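Local coordinates for protein 6-phosphofructokinase isozyme 2 (Escherichia coli, PDB 3UQD) that phosphorylates D-fructose 6-phosphate to fructose 1,6-bisphosphate with ATP and magnesium, the first committing step of glycolysis, working as a homodimer of the PfkB family, at residues 249-254 and 285-290. Numbering follows the deposited sequence.
Sequences QSTVGA and AATLNQ. With ATP (adenosine-5'-triphosphate), chain E.
Thr287 O takes two backbone N-H groups from residues 249-254: Gln249 N at 2.6 Å, coming nearly straight in line with the carbonyl, and Ser250 N at 3.2 Å, tilted out of the carbonyl plane. In return Thr287 CA directs a C-H at Ser250 O, 3.2 Å away. A water lies 2.9 Å from Ser250 O and from Ala286 O, probably donating to both, and 3.1 Å from Val252 O and Asn289 O. All four carbonyls belong to potassium-site residues, so the turns 286-289 and 251-254 probably shape part of that site, with the water probably standing where the ion would bind; Gly291 and Arg293 complete it. At phi 98° a CB on Gly253 would be jammed against Val252 O, hence glycine at the third position of this type II turn. Ala286 CB packs on Ala254 CA. Thr287 OG1 lies between the backbone N and the carbonyl carbon (chi1 77°) and bonds back to Ser284 O; this rotation places CG2 against the adenine, 3.6 Å from ATP C4. Thr251 CG2 touches the same base near N6, and Ala254 CB meets the ribose at O4'. At the exposed end both glutamine chains bend at chi2, and Gln290 NE2 makes a weak bond to Gln249 OE1, the amide planes 65° apart. The contact ties the loop leading into helix 254-267 to the C-terminal end of helix 272-286, with Val252 packed on strand 103-107 and Leu288 on helix 297-307.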
ATOM      1  N   GLN A 249      -3.768   9.089  18.870  1.00 30.34           N
ATOM      2  CA  GLN A 249      -2.431   9.065  18.303  1.00 31.42           C
ATOM      3  C   GLN A 249      -2.144   7.661  17.809  1.00 30.76           C
ATOM      4  O   GLN A 249      -1.581   7.469  16.728  1.00 40.80           O
ATOM      5  CB  GLN A 249      -1.399   9.475  19.362  1.00 32.53           C
ATOM      6  CG  GLN A 249      -1.582  10.889  19.890  1.00 39.51           C
ATOM      7  CD  GLN A 249      -1.316  11.943  18.828  1.00 45.22           C
ATOM      8  OE1 GLN A 249      -0.341  11.853  18.082  1.00 47.28           O
ATOM      9  NE2 GLN A 249      -2.188  12.945  18.749  1.00 44.39           N
ATOM     10  N   SER A 250      -2.552   6.682  18.608  1.00 23.60           N
ATOM     11  CA  SER A 250      -2.315   5.285  18.291  1.00 24.89           C
ATOM     12  C   SER A 250      -3.259   4.405  19.104  1.00 26.51           C
ATOM     13  O   SER A 250      -3.231   4.428  20.333  1.00 26.58           O
ATOM     14  CB  SER A 250      -0.860   4.928  18.588  1.00 24.05           C
ATOM     15  OG  SER A 250      -0.658   3.528  18.538  1.00 27.53           O
ATOM     16  N   THR A 251      -4.085   3.626  18.412  1.00 29.50           N
ATOM     17  CA  THR A 251      -5.133   2.840  19.066  1.00 29.51           C
ATOM     18  C   THR A 251      -4.688   1.476  19.595  1.00 29.24           C
ATOM     19  O   THR A 251      -5.505   0.738  20.137  1.00 31.33           O
ATOM     20  CB  THR A 251      -6.334   2.597  18.130  1.00 29.36           C
ATOM     21  OG1 THR A 251      -5.900   1.875  16.967  1.00 37.14           O
ATOM     22  CG2 THR A 251      -6.972   3.914  17.715  1.00 23.59           C
ATOM     23  N   VAL A 252      -3.414   1.124  19.443  1.00 24.28           N
ATOM     24  CA  VAL A 252      -2.979  -0.177  19.954  1.00 27.52           C
ATOM     25  C   VAL A 252      -2.865  -0.141  21.475  1.00 26.13           C
ATOM     26  O   VAL A 252      -2.352   0.822  22.045  1.00 27.02           O
ATOM     27  CB  VAL A 252      -1.674  -0.695  19.279  1.00 44.64           C
ATOM     28  CG1 VAL A 252      -0.936   0.426  18.592  1.00 49.90           C
ATOM     29  CG2 VAL A 252      -0.779  -1.426  20.285  1.00 37.77           C
ATOM     30  N   GLY A 253      -3.378  -1.181  22.126  1.00 24.28           N
ATOM     31  CA  GLY A 253      -3.418  -1.228  23.575  1.00 25.67           C
ATOM     32  C   GLY A 253      -4.772  -0.805  24.128  1.00 28.80           C
ATOM     33  O   GLY A 253      -5.058  -1.027  25.303  1.00 24.24           O
ATOM     34  N   ALA A 254      -5.605  -0.200  23.281  1.00 21.61           N
ATOM     35  CA  ALA A 254      -6.921   0.285  23.698  1.00 23.65           C
ATOM     36  C   ALA A 254      -7.810  -0.840  24.231  1.00 22.34           C
ATOM     37  O   ALA A 254      -8.450  -0.696  25.272  1.00 19.00           O
ATOM     38  CB  ALA A 254      -7.615   1.014  22.551  1.00 22.50           C
ATOM     39  N   ALA A 285      -7.808   6.598  26.811  1.00 18.14           N
ATOM     40  CA  ALA A 285      -6.551   7.152  27.310  1.00 18.77           C
ATOM     41  C   ALA A 285      -5.353   6.503  26.619  1.00 17.90           C
ATOM     42  O   ALA A 285      -4.370   7.173  26.304  1.00 16.47           O
ATOM     43  CB  ALA A 285      -6.446   6.982  28.824  1.00 20.93           C
ATOM     44  N   ALA A 286      -5.433   5.196  26.391  1.00 21.01           N
ATOM     45  CA  ALA A 286      -4.379   4.488  25.667  1.00 23.22           C
ATOM     46  C   ALA A 286      -4.135   5.108  24.287  1.00 24.77           C
ATOM     47  O   ALA A 286      -2.993   5.209  23.837  1.00 22.47           O
ATOM     48  CB  ALA A 286      -4.729   3.022  25.527  1.00 20.03           C
ATOM     49  N   THR A 287      -5.211   5.539  23.630  1.00 18.73           N
ATOM     50  CA  THR A 287      -5.113   6.081  22.280  1.00 24.08           C
ATOM     51  C   THR A 287      -4.401   7.436  22.226  1.00 34.69           C
ATOM     52  O   THR A 287      -3.977   7.874  21.153  1.00 34.11           O
ATOM     53  CB  THR A 287      -6.494   6.179  21.590  1.00 25.21           C
ATOM     54  OG1 THR A 287      -7.219   7.310  22.090  1.00 25.13           O
ATOM     55  CG2 THR A 287      -7.294   4.902  21.823  1.00 21.82           C
ATOM     56  N   LEU A 288      -4.258   8.087  23.381  1.00 30.35           N
ATOM     57  CA  LEU A 288      -3.572   9.376  23.447  1.00 27.81           C
ATOM     58  C   LEU A 288      -2.061   9.200  23.351  1.00 28.86           C
ATOM     59  O   LEU A 288      -1.338  10.140  23.046  1.00 27.73           O
ATOM     60  CB  LEU A 288      -3.929  10.120  24.741  1.00 26.75           C
ATOM     61  CG  LEU A 288      -5.389  10.543  24.929  1.00 24.23           C
ATOM     62  CD1 LEU A 288      -5.592  11.150  26.299  1.00 24.91           C
ATOM     63  CD2 LEU A 288      -5.812  11.534  23.852  1.00 28.45           C
ATOM     64  N   ASN A 289      -1.586   7.987  23.618  1.00 27.66           N
ATOM     65  CA  ASN A 289      -0.156   7.705  23.586  1.00 29.55           C
ATOM     66  C   ASN A 289       0.281   7.217  22.210  1.00 31.90           C
ATOM     67  O   ASN A 289      -0.510   6.630  21.473  1.00 29.63           O
ATOM     68  CB  ASN A 289       0.213   6.661  24.644  1.00 27.06           C
ATOM     69  CG  ASN A 289      -0.214   7.068  26.043  1.00 27.47           C
ATOM     70  OD1 ASN A 289      -0.188   8.250  26.394  1.00 27.75           O
ATOM     71  ND2 ASN A 289      -0.618   6.088  26.849  1.00 21.28           N
ATOM     72  N   GLN A 290       1.542   7.463  21.871  1.00 28.24           N
ATOM     73  CA  GLN A 290       2.115   6.941  20.639  1.00 27.95           C
ATOM     74  C   GLN A 290       2.451   5.472  20.821  1.00 28.01           C
ATOM     75  O   GLN A 290       2.680   5.013  21.937  1.00 25.99           O
ATOM     76  CB  GLN A 290       3.391   7.703  20.281  1.00 33.87           C
ATOM     77  CG  GLN A 290       3.208   9.202  20.139  1.00 40.88           C
ATOM     78  CD  GLN A 290       2.525   9.587  18.843  1.00 48.78           C
ATOM     79  OE1 GLN A 290       2.469   8.797  17.898  1.00 48.58           O
ATOM     80  NE2 GLN A 290       2.003  10.810  18.790  1.00 50.56           N
TER
HETATM   81  PG  ATP E 401      -7.811  -3.885  20.269  1.00 28.23           P
HETATM   82  O1G ATP E 401      -6.617  -3.083  20.806  1.00 24.63           O
HETATM   83  O2G ATP E 401      -7.640  -5.251  20.843  1.00 25.78           O
HETATM   84  O3G ATP E 401      -7.835  -3.914  18.760  1.00 33.89           O
HETATM   85  PB  ATP E 401     -10.569  -3.664  20.472  1.00 17.96           P
HETATM   86  O1B ATP E 401     -10.815  -5.074  21.079  1.00 25.17           O
HETATM   87  O2B ATP E 401     -10.774  -3.713  18.915  1.00 15.81           O
HETATM   88  O3B ATP E 401      -9.082  -3.180  20.788  1.00 27.94           O
HETATM   89  PA  ATP E 401     -11.793  -1.193  20.514  1.00 22.10           P
HETATM   90  O1A ATP E 401     -11.104  -1.028  19.186  1.00 18.70           O
HETATM   91  O2A ATP E 401     -13.291  -0.908  20.380  1.00 22.99           O
HETATM   92  O3A ATP E 401     -11.538  -2.589  21.092  1.00 24.69           O
HETATM   93  O5' ATP E 401     -11.123  -0.134  21.527  1.00 24.85           O
HETATM   94  C5' ATP E 401     -11.551  -0.108  22.842  1.00 21.28           C
HETATM   95  C4' ATP E 401     -11.778   1.197  23.445  1.00 18.56           C
HETATM   96  O4' ATP E 401     -10.647   2.036  23.127  1.00 26.74           O
HETATM   97  C3' ATP E 401     -12.907   1.898  22.823  1.00 20.48           C
HETATM   98  O3' ATP E 401     -14.101   1.536  23.397  1.00 19.60           O
HETATM   99  C2' ATP E 401     -12.575   3.297  23.099  1.00 23.23           C
HETATM  100  O2' ATP E 401     -12.812   3.576  24.420  1.00 21.21           O
HETATM  101  C1' ATP E 401     -11.117   3.335  22.848  1.00 20.70           C
HETATM  102  N9  ATP E 401     -10.805   3.703  21.472  1.00 19.52           N
HETATM  103  C8  ATP E 401     -10.496   2.831  20.492  1.00 12.67           C
HETATM  104  N7  ATP E 401     -10.295   3.545  19.364  1.00 14.16           N
HETATM  105  C5  ATP E 401     -10.475   4.856  19.627  1.00 16.51           C
HETATM  106  C6  ATP E 401     -10.385   6.025  18.861  1.00 19.05           C
HETATM  107  N6  ATP E 401     -10.018   5.959  17.404  1.00 20.27           N
HETATM  108  N1  ATP E 401     -10.632   7.210  19.455  1.00 21.81           N
HETATM  109  C2  ATP E 401     -10.951   7.283  20.756  1.00 15.55           C
HETATM  110  N3  ATP E 401     -11.038   6.182  21.507  1.00 17.28           N
HETATM  111  C4  ATP E 401     -10.805   4.968  20.983  1.00 16.23           C
HETATM  112  O   HOH W   1      -1.147   3.701  22.207  1.00 23.39           O